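Local coordinates for protein 2,3-dihydroxy-2,3-dihydrophenylpropionate dehydrogenase (Pseudomonas sp. MC1, PDB 5XTF) that oxidises the cis-dihydrodiol of naphthalene to 1,2-dihydroxynaphthalene, using NAD(+), as a member of the short-chain dehydrogenase/reductase family, at residues Q23-T29 / G47-L53; E38-F43 / V247-L251; D69-V74 / Q90-F95; H97-A103 / T150-M156; W108-I114 / G166-Y172. The contacts are given in a common frame with arbitrary orientation. Residues are numbered along the deposited sequence.

Contact 1. Residues Q23-T29 / G47-L53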
# COMPACT_ATOMS: atom_id res chain seq x y z
N GLN B 23 -36.05 9.89 1.92
CA GLN B 23 -35.68 9.83 3.33
C GLN B 23 -34.60 8.79 3.60
O GLN B 23 -34.82 7.59 3.40
CB GLN B 23 -36.91 9.53 4.17
CG GLN B 23 -36.60 9.64 5.64
CD GLN B 23 -35.90 10.96 5.97
OE1 GLN B 23 -34.72 10.97 6.31
NE2 GLN B 23 -36.64 12.07 5.85
N GLN B 24 -33.45 9.23 4.09
CA GLN B 24 -32.35 8.32 4.39
C GLN B 24 -32.27 8.07 5.89
O GLN B 24 -32.62 8.93 6.70
CB GLN B 24 -31.00 8.85 3.90
CG GLN B 24 -30.92 9.05 2.40
CD GLN B 24 -31.10 7.77 1.64
OE1 GLN B 24 -30.18 6.96 1.58
NE2 GLN B 24 -32.28 7.57 1.05
N VAL B 25 -31.78 6.88 6.24
CA VAL B 25 -31.71 6.38 7.60
C VAL B 25 -30.34 5.77 7.83
O VAL B 25 -29.89 4.93 7.04
CB VAL B 25 -32.81 5.33 7.87
CG1 VAL B 25 -32.58 4.67 9.20
CG2 VAL B 25 -34.19 5.96 7.77
N VAL B 26 -29.68 6.17 8.92
CA VAL B 26 -28.34 5.68 9.25
C VAL B 26 -28.33 5.13 10.67
O VAL B 26 -28.98 5.69 11.56
CB VAL B 26 -27.27 6.78 9.09
CG1 VAL B 26 -27.54 7.95 10.03
CG2 VAL B 26 -25.87 6.21 9.34
N SER B 27 -27.57 4.07 10.89
CA SER B 27 -27.43 3.47 12.20
C SER B 27 -25.96 3.41 12.60
O SER B 27 -25.14 2.89 11.85
CB SER B 27 -28.03 2.07 12.20
OG SER B 27 -27.94 1.55 13.50
N ILE B 28 -25.64 3.90 13.80
CA ILE B 28 -24.27 4.21 14.23
C ILE B 28 -23.97 3.49 15.54
O ILE B 28 -24.64 3.74 16.55
CB ILE B 28 -24.11 5.74 14.42
CG1 ILE B 28 -24.56 6.48 13.15
CG2 ILE B 28 -22.69 6.10 14.85
CD1 ILE B 28 -24.73 7.98 13.31
N THR B 29 -22.96 2.61 15.55
CA THR B 29 -22.43 2.09 16.82
C THR B 29 -21.34 3.02 17.37
O THR B 29 -20.84 3.91 16.68
CB THR B 29 -21.85 0.67 16.69
OG1 THR B 29 -20.54 0.74 16.12
CG2 THR B 29 -22.74 -0.24 15.86
N GLY B 47 -29.98 15.74 7.76
CA GLY B 47 -31.34 15.38 7.46
C GLY B 47 -31.69 13.91 7.60
O GLY B 47 -32.80 13.53 7.23
N TYR B 48 -30.79 13.09 8.12
CA TYR B 48 -31.03 11.65 8.27
C TYR B 48 -31.92 11.36 9.47
O TYR B 48 -31.90 12.08 10.47
CB TYR B 48 -29.72 10.88 8.47
CG TYR B 48 -28.88 10.63 7.23
CD1 TYR B 48 -28.21 11.67 6.60
CD2 TYR B 48 -28.72 9.35 6.72
CE1 TYR B 48 -27.42 11.45 5.47
CE2 TYR B 48 -27.92 9.12 5.59
CZ TYR B 48 -27.28 10.17 4.97
OH TYR B 48 -26.49 9.96 3.86
N CYS B 49 -32.67 10.28 9.38
CA CYS B 49 -33.15 9.62 10.59
C CYS B 49 -32.00 8.77 11.12
O CYS B 49 -31.34 8.06 10.35
CB CYS B 49 -34.36 8.75 10.29
SG CYS B 49 -35.74 9.62 9.50
N VAL B 50 -31.74 8.87 12.42
CA VAL B 50 -30.54 8.30 13.02
C VAL B 50 -30.94 7.34 14.12
O VAL B 50 -31.74 7.69 15.00
CB VAL B 50 -29.61 9.40 13.58
CG1 VAL B 50 -28.42 8.77 14.30
CG2 VAL B 50 -29.16 10.32 12.45
N SER B 51 -30.39 6.13 14.08
CA SER B 51 -30.40 5.27 15.25
C SER B 51 -28.97 5.08 15.73
O SER B 51 -28.00 5.24 14.97
CB SER B 51 -31.04 3.92 14.96
OG SER B 51 -30.13 3.06 14.35
N ALA B 52 -28.84 4.73 17.00
CA ALA B 52 -27.56 4.85 17.67
C ALA B 52 -27.45 3.80 18.75
O ALA B 52 -28.38 3.61 19.54
CB ALA B 52 -27.39 6.25 18.27
N LEU B 53 -26.32 3.11 18.77
CA LEU B 53 -25.99 2.14 19.81
C LEU B 53 -24.98 2.77 20.75
O LEU B 53 -23.94 3.27 20.31
CB LEU B 53 -25.43 0.86 19.21
CG LEU B 53 -25.02 -0.17 20.25
CD1 LEU B 53 -26.17 -0.47 21.18
CD2 LEU B 53 -24.50 -1.45 19.59
O HOH W 1 -27.54 9.17 1.58

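Contact 2. Residues E38-F43 / V247-L251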
# COMPACT_ATOMS: atom_id res chain seq x y z
N GLU B 38 -20.35 12.69 17.28
CA GLU B 38 -20.36 13.72 16.24
C GLU B 38 -20.98 13.21 14.95
O GLU B 38 -21.54 14.01 14.19
CB GLU B 38 -18.94 14.22 16.00
CG GLU B 38 -18.38 15.03 17.16
CD GLU B 38 -19.27 16.23 17.55
OE1 GLU B 38 -19.83 16.92 16.65
OE2 GLU B 38 -19.40 16.47 18.76
N LEU B 39 -20.92 11.91 14.70
CA LEU B 39 -21.61 11.36 13.54
C LEU B 39 -23.12 11.48 13.71
O LEU B 39 -23.84 11.82 12.76
CB LEU B 39 -21.19 9.91 13.32
CG LEU B 39 -19.70 9.73 13.02
CD1 LEU B 39 -19.37 8.25 12.76
CD2 LEU B 39 -19.31 10.60 11.85
N VAL B 40 -23.62 11.23 14.92
CA VAL B 40 -25.03 11.46 15.22
C VAL B 40 -25.40 12.90 14.92
O VAL B 40 -26.35 13.18 14.17
CB VAL B 40 -25.34 11.10 16.67
CG1 VAL B 40 -26.76 11.61 17.04
CG2 VAL B 40 -25.20 9.62 16.89
N ARG B 41 -24.67 13.84 15.51
CA ARG B 41 -24.97 15.24 15.29
C ARG B 41 -24.84 15.62 13.83
O ARG B 41 -25.64 16.39 13.30
CB ARG B 41 -24.06 16.10 16.17
CG ARG B 41 -24.27 15.85 17.64
CD ARG B 41 -23.23 16.55 18.50
NE ARG B 41 -23.46 16.29 19.92
CZ ARG B 41 -22.57 16.49 20.88
NH1 ARG B 41 -21.36 16.95 20.59
NH2 ARG B 41 -22.88 16.21 22.15
N SER B 42 -23.84 15.06 13.13
CA SER B 42 -23.63 15.45 11.74
C SER B 42 -24.69 14.89 10.82
O SER B 42 -25.16 15.58 9.91
CB SER B 42 -22.24 15.02 11.29
OG SER B 42 -21.29 15.97 11.71
N PHE B 43 -25.06 13.62 11.01
CA PHE B 43 -26.04 13.03 10.11
C PHE B 43 -27.43 13.58 10.41
O PHE B 43 -28.22 13.83 9.48
CB PHE B 43 -26.01 11.50 10.22
CG PHE B 43 -24.94 10.84 9.37
CD1 PHE B 43 -23.65 10.64 9.86
CD2 PHE B 43 -25.22 10.42 8.08
CE1 PHE B 43 -22.65 10.03 9.07
CE2 PHE B 43 -24.22 9.80 7.28
CZ PHE B 43 -22.94 9.62 7.79
N VAL B 247 -15.62 14.32 10.55
CA VAL B 247 -16.83 13.61 10.16
C VAL B 247 -17.17 13.70 8.68
O VAL B 247 -17.92 12.86 8.17
CB VAL B 247 -18.05 14.11 10.96
CG1 VAL B 247 -17.84 13.85 12.45
CG2 VAL B 247 -18.29 15.59 10.69
N ALA B 248 -16.66 14.72 7.96
CA ALA B 248 -17.03 14.87 6.56
C ALA B 248 -16.81 13.62 5.72
O ALA B 248 -17.70 13.29 4.92
CB ALA B 248 -16.30 16.08 5.95
N PRO B 249 -15.70 12.86 5.84
CA PRO B 249 -15.56 11.65 5.00
C PRO B 249 -16.67 10.64 5.21
O PRO B 249 -17.09 9.99 4.24
CB PRO B 249 -14.20 11.07 5.43
CG PRO B 249 -13.44 12.23 6.01
CD PRO B 249 -14.50 13.10 6.66
N TYR B 250 -17.18 10.50 6.44
CA TYR B 250 -18.29 9.59 6.67
C TYR B 250 -19.52 10.03 5.88
O TYR B 250 -20.17 9.20 5.23
CB TYR B 250 -18.63 9.52 8.15
CG TYR B 250 -17.59 8.88 9.04
CD1 TYR B 250 -17.69 7.55 9.42
CD2 TYR B 250 -16.54 9.63 9.53
CE1 TYR B 250 -16.77 6.98 10.25
CE2 TYR B 250 -15.61 9.08 10.36
CZ TYR B 250 -15.72 7.76 10.72
OH TYR B 250 -14.76 7.22 11.57
N LEU B 251 -19.82 11.32 5.89
CA LEU B 251 -20.99 11.83 5.17
C LEU B 251 -20.87 11.58 3.68
O LEU B 251 -21.83 11.15 3.04
CB LEU B 251 -21.16 13.32 5.44
CG LEU B 251 -21.64 13.73 6.83
CD1 LEU B 251 -21.48 15.24 6.94
CD2 LEU B 251 -23.11 13.32 7.00

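Contact 3. Residues D69-V74 / Q90-F95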
# COMPACT_ATOMS: atom_id res chain seq x y z
N ASP B 69 -36.60 12.75 21.48
CA ASP B 69 -36.99 11.41 21.06
C ASP B 69 -36.89 11.22 19.55
O ASP B 69 -37.42 10.23 19.03
CB ASP B 69 -38.42 11.11 21.52
CG ASP B 69 -38.45 10.41 22.85
OD1 ASP B 69 -37.53 9.58 23.10
OD2 ASP B 69 -39.37 10.70 23.65
N ALA B 70 -36.22 12.14 18.85
CA ALA B 70 -36.05 11.99 17.41
C ALA B 70 -35.17 10.78 17.06
O ALA B 70 -35.33 10.20 15.97
CB ALA B 70 -35.46 13.27 16.81
N LEU B 71 -34.28 10.35 17.96
CA LEU B 71 -33.41 9.22 17.70
C LEU B 71 -34.05 7.93 18.19
O LEU B 71 -34.95 7.93 19.02
CB LEU B 71 -32.05 9.38 18.37
CG LEU B 71 -31.33 10.70 18.13
CD1 LEU B 71 -30.01 10.71 18.85
CD2 LEU B 71 -31.15 10.97 16.64
N GLU B 72 -33.57 6.83 17.64
CA GLU B 72 -33.82 5.51 18.18
C GLU B 72 -32.52 5.08 18.83
O GLU B 72 -31.47 5.09 18.18
CB GLU B 72 -34.25 4.54 17.09
CG GLU B 72 -34.85 3.24 17.59
CD GLU B 72 -36.15 3.46 18.39
OE1 GLU B 72 -36.93 4.39 18.05
OE2 GLU B 72 -36.39 2.70 19.34
N ILE B 73 -32.56 4.76 20.12
CA ILE B 73 -31.35 4.51 20.90
C ILE B 73 -31.45 3.14 21.54
O ILE B 73 -32.49 2.78 22.11
CB ILE B 73 -31.13 5.61 21.96
CG1 ILE B 73 -31.04 6.98 21.29
CG2 ILE B 73 -29.89 5.31 22.80
CD1 ILE B 73 -31.00 8.16 22.27
N VAL B 74 -30.38 2.37 21.42
CA VAL B 74 -30.23 1.10 22.12
C VAL B 74 -28.99 1.23 23.00
O VAL B 74 -27.94 1.70 22.53
CB VAL B 74 -30.07 -0.08 21.14
CG1 VAL B 74 -29.71 -1.34 21.88
CG2 VAL B 74 -31.34 -0.28 20.32
N GLN B 90 -35.01 -2.26 15.90
CA GLN B 90 -35.65 -1.01 16.31
C GLN B 90 -35.56 0.03 15.21
O GLN B 90 -36.48 0.86 15.07
CB GLN B 90 -34.99 -0.47 17.57
CG GLN B 90 -35.38 -1.20 18.84
CD GLN B 90 -35.06 -0.38 20.08
OE1 GLN B 90 -34.89 0.84 20.02
NE2 GLN B 90 -35.05 -1.03 21.22
N THR B 91 -34.46 0.04 14.46
CA THR B 91 -34.32 1.03 13.39
C THR B 91 -35.43 0.85 12.35
O THR B 91 -36.09 1.82 11.96
CB THR B 91 -32.94 0.92 12.73
OG1 THR B 91 -31.91 1.18 13.69
CG2 THR B 91 -32.83 1.93 11.61
N ILE B 92 -35.67 -0.40 11.94
CA ILE B 92 -36.67 -0.69 10.92
C ILE B 92 -38.07 -0.37 11.44
O ILE B 92 -38.87 0.27 10.74
CB ILE B 92 -36.55 -2.17 10.49
CG1 ILE B 92 -35.12 -2.46 10.04
CG2 ILE B 92 -37.56 -2.49 9.41
CD1 ILE B 92 -34.59 -1.47 8.98
N ASP B 93 -38.37 -0.80 12.67
CA ASP B 93 -39.69 -0.56 13.25
C ASP B 93 -39.95 0.93 13.43
O ASP B 93 -41.06 1.40 13.17
CB ASP B 93 -39.81 -1.29 14.58
CG ASP B 93 -39.82 -2.79 14.41
OD1 ASP B 93 -40.12 -3.26 13.28
OD2 ASP B 93 -39.54 -3.50 15.40
N ARG B 94 -38.94 1.67 13.84
CA ARG B 94 -39.11 3.10 14.01
C ARG B 94 -39.06 3.85 12.68
O ARG B 94 -39.80 4.81 12.49
CB ARG B 94 -38.04 3.63 14.97
CG ARG B 94 -38.05 5.13 15.10
CD ARG B 94 -39.19 5.56 15.98
NE ARG B 94 -39.27 7.01 16.05
CZ ARG B 94 -38.54 7.75 16.87
NH1 ARG B 94 -37.66 7.16 17.69
NH2 ARG B 94 -38.68 9.07 16.88
N PHE B 95 -38.19 3.43 11.76
CA PHE B 95 -37.99 4.21 10.54
C PHE B 95 -38.31 3.46 9.25
O PHE B 95 -38.31 4.10 8.18
CB PHE B 95 -36.54 4.73 10.47
CG PHE B 95 -36.18 5.67 11.59
CD1 PHE B 95 -36.90 6.85 11.79
CD2 PHE B 95 -35.12 5.38 12.44
CE1 PHE B 95 -36.56 7.72 12.83
CE2 PHE B 95 -34.77 6.24 13.47
CZ PHE B 95 -35.50 7.41 13.68

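Contact 4. Residues H97-A103 / T150-M156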
# COMPACT_ATOMS: atom_id res chain seq x y z
N HIS B 97 -36.83 1.39 7.07
CA HIS B 97 -35.75 0.82 6.27
C HIS B 97 -34.42 1.30 6.86
O HIS B 97 -34.39 2.08 7.81
CB HIS B 97 -35.88 1.23 4.80
CG HIS B 97 -35.72 2.70 4.57
ND1 HIS B 97 -36.76 3.59 4.69
CD2 HIS B 97 -34.62 3.44 4.30
CE1 HIS B 97 -36.31 4.82 4.48
NE2 HIS B 97 -35.01 4.76 4.24
N LEU B 98 -33.32 0.80 6.31
CA LEU B 98 -31.99 1.21 6.75
C LEU B 98 -31.15 1.46 5.50
O LEU B 98 -31.04 0.58 4.65
CB LEU B 98 -31.34 0.14 7.63
CG LEU B 98 -29.89 0.40 8.07
CD1 LEU B 98 -29.79 1.59 9.04
CD2 LEU B 98 -29.31 -0.82 8.71
N ASP B 99 -30.57 2.66 5.39
CA ASP B 99 -29.74 2.97 4.23
C ASP B 99 -28.24 2.81 4.48
O ASP B 99 -27.51 2.47 3.55
CB ASP B 99 -30.00 4.40 3.74
CG ASP B 99 -31.43 4.59 3.28
OD1 ASP B 99 -31.75 4.18 2.14
OD2 ASP B 99 -32.24 5.15 4.07
N CYS B 100 -27.75 3.07 5.69
CA CYS B 100 -26.32 3.06 5.93
C CYS B 100 -26.07 2.51 7.33
O CYS B 100 -26.79 2.85 8.27
CB CYS B 100 -25.71 4.46 5.80
SG CYS B 100 -23.88 4.52 5.96
N PHE B 101 -25.07 1.65 7.45
CA PHE B 101 -24.62 1.16 8.75
C PHE B 101 -23.18 1.60 8.96
O PHE B 101 -22.31 1.33 8.12
CB PHE B 101 -24.72 -0.37 8.85
CG PHE B 101 -24.18 -0.91 10.16
CD1 PHE B 101 -24.89 -0.72 11.33
CD2 PHE B 101 -22.98 -1.59 10.21
CE1 PHE B 101 -24.41 -1.20 12.54
CE2 PHE B 101 -22.50 -2.07 11.42
CZ PHE B 101 -23.22 -1.87 12.58
N ILE B 102 -22.93 2.29 10.07
CA ILE B 102 -21.61 2.79 10.43
C ILE B 102 -21.14 2.01 11.64
O ILE B 102 -21.68 2.18 12.74
CB ILE B 102 -21.62 4.30 10.73
CG1 ILE B 102 -22.11 5.09 9.52
CG2 ILE B 102 -20.24 4.75 11.16
CD1 ILE B 102 -22.04 6.58 9.71
N ALA B 103 -20.15 1.15 11.43
CA ALA B 103 -19.56 0.38 12.51
C ALA B 103 -18.36 1.17 13.01
O ALA B 103 -17.38 1.33 12.28
CB ALA B 103 -19.16 -1.01 12.02
N THR B 150 -32.34 -1.82 0.39
CA THR B 150 -32.15 -0.44 -0.03
C THR B 150 -30.91 -0.27 -0.90
O THR B 150 -30.63 0.86 -1.33
CB THR B 150 -32.04 0.46 1.20
OG1 THR B 150 -30.91 0.04 1.98
CG2 THR B 150 -33.32 0.35 2.06
N ASN B 151 -30.17 -1.36 -1.16
CA ASN B 151 -28.86 -1.32 -1.79
C ASN B 151 -28.02 -0.22 -1.16
O ASN B 151 -27.57 0.73 -1.81
CB ASN B 151 -28.99 -1.16 -3.31
CG ASN B 151 -29.60 -2.39 -3.97
OD1 ASN B 151 -30.04 -3.36 -3.31
ND2 ASN B 151 -29.66 -2.35 -5.29
N GLY B 152 -27.82 -0.36 0.14
CA GLY B 152 -27.24 0.69 0.95
C GLY B 152 -25.75 0.57 1.05
O GLY B 152 -25.09 -0.08 0.23
N SER B 153 -25.19 1.19 2.08
CA SER B 153 -23.75 1.12 2.25
C SER B 153 -23.36 0.81 3.69
O SER B 153 -24.18 0.83 4.61
CB SER B 153 -23.07 2.43 1.78
OG SER B 153 -23.36 3.51 2.64
N VAL B 154 -22.07 0.49 3.86
CA VAL B 154 -21.43 0.32 5.15
C VAL B 154 -20.25 1.27 5.22
O VAL B 154 -19.53 1.45 4.23
CB VAL B 154 -20.96 -1.13 5.36
CG1 VAL B 154 -20.25 -1.27 6.68
CG2 VAL B 154 -22.13 -2.06 5.29
N VAL B 155 -20.04 1.89 6.38
CA VAL B 155 -18.82 2.64 6.67
C VAL B 155 -18.27 2.12 7.97
O VAL B 155 -18.99 2.08 8.98
CB VAL B 155 -19.04 4.16 6.76
CG1 VAL B 155 -17.69 4.86 6.82
CG2 VAL B 155 -19.88 4.66 5.60
N MET B 156 -17.01 1.69 7.96
CA MET B 156 -16.31 1.27 9.15
C MET B 156 -15.30 2.34 9.56
O MET B 156 -14.71 3.03 8.73
CB MET B 156 -15.58 -0.05 8.94
CG MET B 156 -16.50 -1.26 8.82
SD MET B 156 -15.62 -2.74 8.26
CE MET B 156 -15.86 -2.67 6.49

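Contact 5. Residues W108-I114 / G166-Y172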
# COMPACT_ATOMS: atom_id res chain seq x y z
N TRP B 108 -8.91 1.00 22.56
CA TRP B 108 -7.46 1.10 22.44
C TRP B 108 -6.79 -0.01 23.24
O TRP B 108 -7.43 -0.75 23.99
CB TRP B 108 -6.99 2.47 22.93
CG TRP B 108 -5.64 2.89 22.41
CD1 TRP B 108 -5.09 2.57 21.20
CD2 TRP B 108 -4.67 3.70 23.09
NE1 TRP B 108 -3.84 3.13 21.08
CE2 TRP B 108 -3.56 3.83 22.23
CE3 TRP B 108 -4.63 4.33 24.34
CZ2 TRP B 108 -2.42 4.57 22.58
CZ3 TRP B 108 -3.51 5.06 24.68
CH2 TRP B 108 -2.42 5.18 23.80
N ASP B 109 -5.46 -0.13 23.07
CA ASP B 109 -4.68 -1.07 23.86
C ASP B 109 -3.61 -0.41 24.72
O ASP B 109 -2.84 -1.12 25.37
CB ASP B 109 -4.04 -2.14 22.96
CG ASP B 109 -2.84 -1.63 22.17
OD1 ASP B 109 -2.62 -0.39 22.08
OD2 ASP B 109 -2.13 -2.50 21.59
N TYR B 110 -3.54 0.92 24.74
CA TYR B 110 -2.65 1.66 25.65
C TYR B 110 -1.21 1.17 25.53
O TYR B 110 -0.51 0.95 26.52
CB TYR B 110 -3.16 1.57 27.10
CG TYR B 110 -4.55 2.16 27.26
CD1 TYR B 110 -4.73 3.50 27.62
CD2 TYR B 110 -5.69 1.40 27.00
CE1 TYR B 110 -6.00 4.05 27.74
CE2 TYR B 110 -6.97 1.95 27.12
CZ TYR B 110 -7.11 3.28 27.50
OH TYR B 110 -8.36 3.82 27.62
N MET B 111 -0.77 0.98 24.28
CA MET B 111 0.62 0.66 23.93
C MET B 111 1.11 -0.62 24.61
O MET B 111 2.30 -0.74 24.94
CB MET B 111 1.56 1.82 24.24
CG MET B 111 1.05 3.20 23.83
SD MET B 111 0.81 3.39 22.05
CE MET B 111 2.49 3.11 21.44
N LEU B 112 0.22 -1.59 24.82
CA LEU B 112 0.58 -2.86 25.44
C LEU B 112 1.80 -3.48 24.75
O LEU B 112 1.78 -3.71 23.54
CB LEU B 112 -0.61 -3.82 25.38
CG LEU B 112 -0.31 -5.22 25.91
CD1 LEU B 112 0.04 -5.16 27.39
CD2 LEU B 112 -1.46 -6.18 25.67
N ASN B 113 2.86 -3.72 25.52
CA ASN B 113 4.11 -4.26 24.97
C ASN B 113 4.03 -5.77 24.81
O ASN B 113 3.38 -6.47 25.57
CB ASN B 113 5.30 -3.92 25.87
CG ASN B 113 5.69 -2.47 25.78
OD1 ASN B 113 6.30 -2.04 24.80
ND2 ASN B 113 5.35 -1.70 26.81
N ILE B 114 4.75 -6.27 23.80
CA ILE B 114 4.76 -7.70 23.53
C ILE B 114 5.58 -8.46 24.57
O ILE B 114 5.45 -9.69 24.67
CB ILE B 114 5.29 -7.95 22.11
CG1 ILE B 114 5.09 -9.42 21.69
CG2 ILE B 114 6.75 -7.51 21.99
CD1 ILE B 114 3.63 -9.83 21.47
N GLY B 166 3.17 3.53 15.65
CA GLY B 166 3.33 4.68 16.51
C GLY B 166 2.15 4.95 17.43
O GLY B 166 2.34 5.32 18.59
N GLY B 167 0.93 4.76 16.92
CA GLY B 167 -0.26 5.13 17.65
C GLY B 167 -0.95 4.00 18.39
O GLY B 167 -2.16 4.06 18.63
N GLY B 168 -0.20 2.96 18.76
CA GLY B 168 -0.75 1.83 19.48
C GLY B 168 0.28 0.72 19.63
O GLY B 168 1.37 0.77 19.05
N GLY B 169 -0.09 -0.26 20.44
CA GLY B 169 0.65 -1.50 20.52
C GLY B 169 0.31 -2.41 19.37
O GLY B 169 -0.45 -2.07 18.46
N SER B 170 0.87 -3.61 19.41
CA SER B 170 0.74 -4.49 18.26
C SER B 170 -0.66 -5.07 18.15
O SER B 170 -1.12 -5.32 17.03
CB SER B 170 1.78 -5.61 18.34
OG SER B 170 1.60 -6.38 19.51
N CYS B 171 -1.34 -5.31 19.27
CA CYS B 171 -2.73 -5.77 19.18
C CYS B 171 -3.59 -4.75 18.46
O CYS B 171 -4.28 -5.07 17.49
CB CYS B 171 -3.30 -6.06 20.57
SG CYS B 171 -2.39 -7.33 21.47
N TYR B 172 -3.54 -3.49 18.92
CA TYR B 172 -4.35 -2.46 18.30
C TYR B 172 -4.03 -2.33 16.82
O TYR B 172 -4.94 -2.30 15.98
CB TYR B 172 -4.16 -1.12 19.02
CG TYR B 172 -5.06 -0.00 18.50
CD1 TYR B 172 -6.39 0.11 18.92
CD2 TYR B 172 -4.58 0.94 17.59
CE1 TYR B 172 -7.22 1.13 18.44
CE2 TYR B 172 -5.40 1.97 17.12
CZ TYR B 172 -6.71 2.06 17.54
OH TYR B 172 -7.50 3.07 17.05
O HOH W 2 -0.48 -4.81 22.12
O HOH W 3 2.94 -4.59 21.26

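Contact 1. Residues Q23-T29 / G47-L53
Val26 lays its CG1 methyl against two residues of segment 47-53, 3.8 Å from CD2 of Tyr48 and 3.8 Å from CG2 of Val50. Ile28 continues this face with its CD1 3.9 Å from Val50 CG1, and helix 34-46 covers it through Leu39, Val40 and Phe43. The two backbones run parallel, their axes 4.7 Å apart and 14° off alignment. Cys49 N donates to Gln24 O (3.0 Å) and Val26 N to Cys49 O (2.9 Å); Ser51 N to Val26 O, Ile28 N to Ser51 O and Leu53 N to Ile28 O carry the pattern onward. The parallel pairing is set up by the opening beta-alpha-beta unit of a Rossmann fold: strand 25-28, crossover helix 34-46, strand 49-54. Gly47, just past the helix, closes it in a Schellman motif, its positive phi suited to glycine, and the chain turns into the second strand. On the opposite face from Val26, Ser27 OG donates to Ser51 OG at 2.8 Å, and Ser51 OG is also bonded to Thr91 of helix 81-95. At the C-terminal ends, Thr29 and Leu53 lie beside the NAD(+)-binding residues Asn104 and Val78, and Thr29 OG1 bonds to Asn104 N.

Contact 2. Residues E38-F43 / V247-L251
Glu38 opens the approach with its aliphatic part, CB resting 3.7 Å from Val247 CG1, while its carboxylate turns to its own helix: OE2 forms a salt bridge with Arg41 NH1 at 2.7 Å, and Arg41 has a second acidic partner in Glu66. One residue on, Leu39 wedges between two residues of the partner segment. Its CD2 sits 3.6 Å from Val247 CG1 and 3.7 Å from Tyr250 CG, and its CD1 lies over the face of the Tyr250 ring, 4.0 Å from the centroid, a CH-pi contact. Ser42, a turn after Glu38, brings OG within 3.2 Å of Val247 CG2. Phe43 then offers a ring face to Leu251, whose CD2 stands 3.6 Å above the centroid and only 6° off the normal, while Tyr250 O meets the ring edge, 3.8 Å from CZ. In this Rossmann fold the first helix, 34-46, and helix 248-254 thus lie side by side on one face of the sheet. Tyr250 also adjoins the NAD(+)-binding residues Ile35 and Asn104, its OH bonded to Thr157. With no hydrogen bond identified between them, the segments meet through van der Waals and CH-pi packing.

Contact 3. Residues D69-V74 / Q90-F95
Arg94 is the principal donor here, and its guanidinium serves three acceptors of the facing segment. NH2 reaches Asp69 O at 2.7 Å, with a weak additional bond from NH1 to that same oxygen at 3.4 Å; NH1 also donates to Leu71 O at 3.1 Å and to Glu72 OE1 at 2.9 Å, the last being a salt bridge. All three acceptors approach near the guanidinium plane, so two backbone carbonyls of the turn and one carboxylate oxygen are satisfied by a single side chain. Here helix 81-95 is fastened to the entry of the strand through carbonyls of the residues just before it. In this Rossmann fold the strand is 72-75, at one edge of the sheet, and helix 81-95 runs back across the sheet to lead into strand 100-103. The axes of strand 72-74 and helix 90-95 come within 9.0 Å at 160°, nearly antiparallel. The Phe95 ring packs beside this network: Glu72 CB lies 4.0 Å from its CE2, and Ala70 O meets its edge, 3.6 Å from CZ. Thr91 OG1 finds its partners outside the pair, in Leu87 O of its own helix and Ser51 OG of strand 49-54.

Contact 4. Residues H97-A103 / T150-M156
Val155 occupies the apolar centre, its CG2 4.0 Å from Cys100 SG and its CB 4.2 Å from Ile102 CG1. The strands here are adjacent parallel members of the Rossmann sheet, the axes of 100-103 and 153-156 coming within 4.7 Å. The other face carries Phe101 CD2 against Val154 CG1 (4.5 Å). Ala103 CB lies 4.2 Å from Met156 CG, and Tyr136 of helix 118-150 touches both Ala103 and Met156. Main-chain bonds stitch the pair: Phe101 N to Ser153 O (3.1 Å), Val155 N to Phe101 O and Ala103 N to Val155 O (both 2.9 Å). Strand 100-103 leads directly into Asn104, an NAD(+)-binding residue. Toward the N-terminal ends the contact becomes polar. Asp99 O accepts from Ser153 N at 3.0 Å, and Asp99 OD1 forms a salt bridge with Arg256, which also binds Thr150 O. Gly152 has no room for a side chain, since a CB would fall 2.2 Å from Asp99 O. At the polar edge, Thr150 OG1 donates to Leu98 O at 2.7 Å.

Contact 5. Residues W108-I114 / G166-Y172
Trp108 adopts a t rotamer that sends its indole edge-first onto the face of Tyr172, a T-shaped pair with the five-membered ring's centroid 4.7 Å from the Tyr172 centroid and planes at 87°. The same pose lets NE1 donate to Gly167 O at 3.1 Å. Asp109, with chi1 in p, spreads its carboxylate over the helix start: OD1 accepts from Gly169 N (3.0 Å) and OD2 from Tyr172 N (3.2 Å). OD1 also accepts from Met111 N at 3.2 Å, closing an Asx turn. Gly169 is the N-cap of helix 170-190, and a CB there would lie 2.5 Å from Asp109 OD2. Tyr172 and the NAD(+)-binding Lys176 match the Tyr-x-x-x-Lys signature of short-chain dehydrogenases; Tyr172 OH is bonded to Ser159. Met111, m at all three chi angles, curls SD to 3.4 Å from Gly168 CA. Two waters bridge the remaining gap, one joining Asp109 OD2 and Leu112 O to Cys171 N, the other Leu112 O to Ser170 N. Nearby, Ile114 N binds Glu189 of a neighbouring subunit.

In the fold
From the N terminus, contact 1 closes the short loop around helix 34-46 and pairs the first two strands. Contact 2 starts on that same helix, so it crosses contact 1, and then waits about two hundred residues for its partner, helix 248-254. Inside this long loop nest contacts 3, 4 and 5. Contact 3 follows contact 1 in series, joining the edge strand 72-75 to helix 81-95, which leads into contact 4, where strands 100-103 and 153-157 meet. Contact 5 crosses contact 4, linking the loop after strand 100-103 to the start of helix 170-190. Contacts 1 to 4 gather round the sheet; contact 5 lies apart, its centre about 32 Å from that of contact 1.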